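Local coordinates for protein discoidin-2 (PDB 2VM9) that binds galactose and N-acetylgalactosamine as a trimeric lectin and may take part in spore coat formation, at residues G179-T184 with F235-N241. Residues are numbered along the deposited sequence; the frame is centred on the assembly and turned at random.
Sequences GTGSRT and FITWGNN
Gly179 O and Asn240 O are bridged by one water, donating to both, where the loop leading into strand 183-190 of the H-type lectin domain meets the type II' beta turn (Trp238 to Asn241) leaving antiparallel strand 230-237. With OG1 anti to the backbone N (chi1 -176°), the Thr180 hydroxyl donates to Asn240 OD1 in the carbonyl plane, a very short OG1 to OD1 distance of 2.5 Å. Gly181, at positive phi, bonds weakly through its N to Gly239 O, while its O takes a CA-H...O contact from Trp238. That tryptophan belongs to the carbohydrate site and packs on Asp209 of a neighbouring subunit. Ser182 CA lies 3.8 Å from Trp238 CB; the indole leads away. Arg183 and Thr237 form the hydrogen-bonded pair (Arg183 N to Thr237 O 2.9 Å, Thr237 N to Arg183 O 3.0 Å). Bent at chi3 (-69°), the Arg183 side chain curls back so that NE donates to Gly181 O and NH2 to Gly239 O, the latter from above the carbonyl plane. Thr237 CG2 covers one guanidinium face, Gly179 O the opposite one. Thr184 CG2 packs on Ile236 CG1. The Asn241 side chain holds sugar-binding Arg218; its backbone O, within 3° of the guanidinium plane, receives Arg183 end-on (Arg183 NH1 to Asn241 O 2.8 Å, Arg183 NH2 to Asn241 O 2.9 Å).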
loop_
_atom_site.group_PDB
_atom_site.type_symbol
_atom_site.label_atom_id
_atom_site.label_comp_id
_atom_site.label_asym_id
_atom_site.label_seq_id
_atom_site.Cartn_x
_atom_site.Cartn_y
_atom_site.Cartn_z
ATOM N N GLY A 179 -40.640 28.507 9.110
ATOM C CA GLY A 179 -39.866 29.499 9.846
ATOM C C GLY A 179 -39.199 30.561 9.008
ATOM O O GLY A 179 -39.288 30.572 7.774
ATOM N N THR A 180 -38.562 31.487 9.715
ATOM C CA THR A 180 -37.956 32.667 9.128
ATOM C C THR A 180 -36.553 32.858 9.673
ATOM O O THR A 180 -36.279 32.526 10.827
ATOM C CB THR A 180 -38.833 33.942 9.407
ATOM O OG1 THR A 180 -38.276 35.069 8.736
ATOM C CG2 THR A 180 -38.975 34.242 10.926
ATOM N N GLY A 181 -35.681 33.415 8.837
ATOM C CA GLY A 181 -34.293 33.701 9.209
ATOM C C GLY A 181 -33.424 32.457 9.146
ATOM O O GLY A 181 -33.860 31.394 8.661
ATOM N N SER A 182 -32.194 32.590 9.649
ATOM C CA SER A 182 -31.253 31.473 9.650
ATOM C C SER A 182 -31.793 30.345 10.545
ATOM O O SER A 182 -32.152 30.557 11.710
ATOM C CB SER A 182 -29.901 31.963 10.146
ATOM O OG SER A 182 -29.065 30.870 10.399
ATOM N N ARG A 183 -31.856 29.152 9.975
ATOM C CA ARG A 183 -32.435 27.996 10.641
ATOM C C ARG A 183 -31.560 26.790 10.331
ATOM O O ARG A 183 -31.181 26.572 9.185
ATOM C CB ARG A 183 -33.876 27.774 10.155
ATOM C CG ARG A 183 -34.854 28.771 10.803
ATOM C CD ARG A 183 -36.164 28.851 10.047
ATOM N NE ARG A 183 -35.923 29.490 8.748
ATOM C CZ ARG A 183 -36.253 28.979 7.555
ATOM N NH1 ARG A 183 -36.925 27.828 7.446
ATOM N NH2 ARG A 183 -35.942 29.658 6.455
ATOM N N THR A 184 -31.190 26.040 11.365
ATOM C CA THR A 184 -30.238 24.941 11.152
ATOM C C THR A 184 -30.654 23.733 11.958
ATOM O O THR A 184 -31.323 23.858 12.994
ATOM C CB THR A 184 -28.735 25.332 11.464
ATOM O OG1 THR A 184 -28.560 25.580 12.871
ATOM C CG2 THR A 184 -28.303 26.556 10.731
ATOM N N PHE A 235 -27.434 21.036 8.521
ATOM C CA PHE A 235 -28.268 21.408 7.378
ATOM C C PHE A 235 -28.719 22.824 7.662
ATOM O O PHE A 235 -29.135 23.129 8.785
ATOM C CB PHE A 235 -29.478 20.492 7.269
ATOM C CG PHE A 235 -29.128 19.075 6.887
ATOM C CD1 PHE A 235 -29.218 18.673 5.563
ATOM C CD2 PHE A 235 -28.738 18.147 7.858
ATOM C CE1 PHE A 235 -28.920 17.365 5.193
ATOM C CE2 PHE A 235 -28.406 16.831 7.498
ATOM C CZ PHE A 235 -28.505 16.432 6.156
ATOM N N ILE A 236 -28.667 23.676 6.647
ATOM C CA ILE A 236 -28.867 25.096 6.872
ATOM C C ILE A 236 -29.816 25.661 5.818
ATOM O O ILE A 236 -29.676 25.345 4.628
ATOM C CB ILE A 236 -27.501 25.812 6.731
ATOM C CG1 ILE A 236 -26.473 25.208 7.706
ATOM C CG2 ILE A 236 -27.663 27.331 6.866
ATOM C CD1 ILE A 236 -25.049 25.608 7.393
ATOM N N THR A 237 -30.765 26.488 6.255
ATOM C CA THR A 237 -31.445 27.376 5.329
ATOM C C THR A 237 -31.556 28.760 5.976
ATOM O O THR A 237 -31.217 28.941 7.139
ATOM C CB THR A 237 -32.831 26.792 4.867
ATOM O OG1 THR A 237 -33.305 27.541 3.738
ATOM C CG2 THR A 237 -33.877 26.832 6.000
ATOM N N TRP A 238 -32.019 29.737 5.211
ATOM C CA TRP A 238 -32.126 31.095 5.734
ATOM C C TRP A 238 -33.134 31.819 4.863
ATOM O O TRP A 238 -33.901 31.163 4.125
ATOM C CB TRP A 238 -30.747 31.787 5.872
ATOM C CG TRP A 238 -29.969 31.995 4.572
ATOM C CD1 TRP A 238 -29.788 33.176 3.923
ATOM C CD2 TRP A 238 -29.268 30.998 3.801
ATOM N NE1 TRP A 238 -29.019 32.993 2.792
ATOM C CE2 TRP A 238 -28.688 31.662 2.693
ATOM C CE3 TRP A 238 -29.074 29.613 3.939
ATOM C CZ2 TRP A 238 -27.951 30.983 1.709
ATOM C CZ3 TRP A 238 -28.325 28.932 2.977
ATOM C CH2 TRP A 238 -27.773 29.625 1.859
ATOM N N GLY A 239 -33.220 33.141 4.981
ATOM C CA GLY A 239 -34.422 33.813 4.461
ATOM C C GLY A 239 -35.663 33.082 4.964
ATOM O O GLY A 239 -35.680 32.584 6.096
ATOM N N ASN A 240 -36.703 32.997 4.135
ATOM C CA ASN A 240 -37.923 32.280 4.504
ATOM C C ASN A 240 -38.139 30.916 3.815
ATOM O O ASN A 240 -39.245 30.380 3.808
ATOM C CB ASN A 240 -39.157 33.183 4.323
ATOM C CG ASN A 240 -39.129 34.379 5.249
ATOM O OD1 ASN A 240 -38.601 34.312 6.345
ATOM N ND2 ASN A 240 -39.663 35.496 4.785
ATOM N N ASN A 241 -37.063 30.312 3.310
ATOM C CA ASN A 241 -37.215 29.039 2.621
ATOM C C ASN A 241 -37.730 27.952 3.527
ATOM O O ASN A 241 -37.231 27.789 4.635
ATOM C CB ASN A 241 -35.880 28.578 2.050
ATOM C CG ASN A 241 -35.421 29.453 0.909
ATOM O OD1 ASN A 241 -34.904 30.544 1.127
ATOM N ND2 ASN A 241 -35.588 28.960 -0.308
HETATM O O HOH W 1 -40.209 28.748 5.898
HETATM O O HOH W 2 -28.235 30.047 8.272
#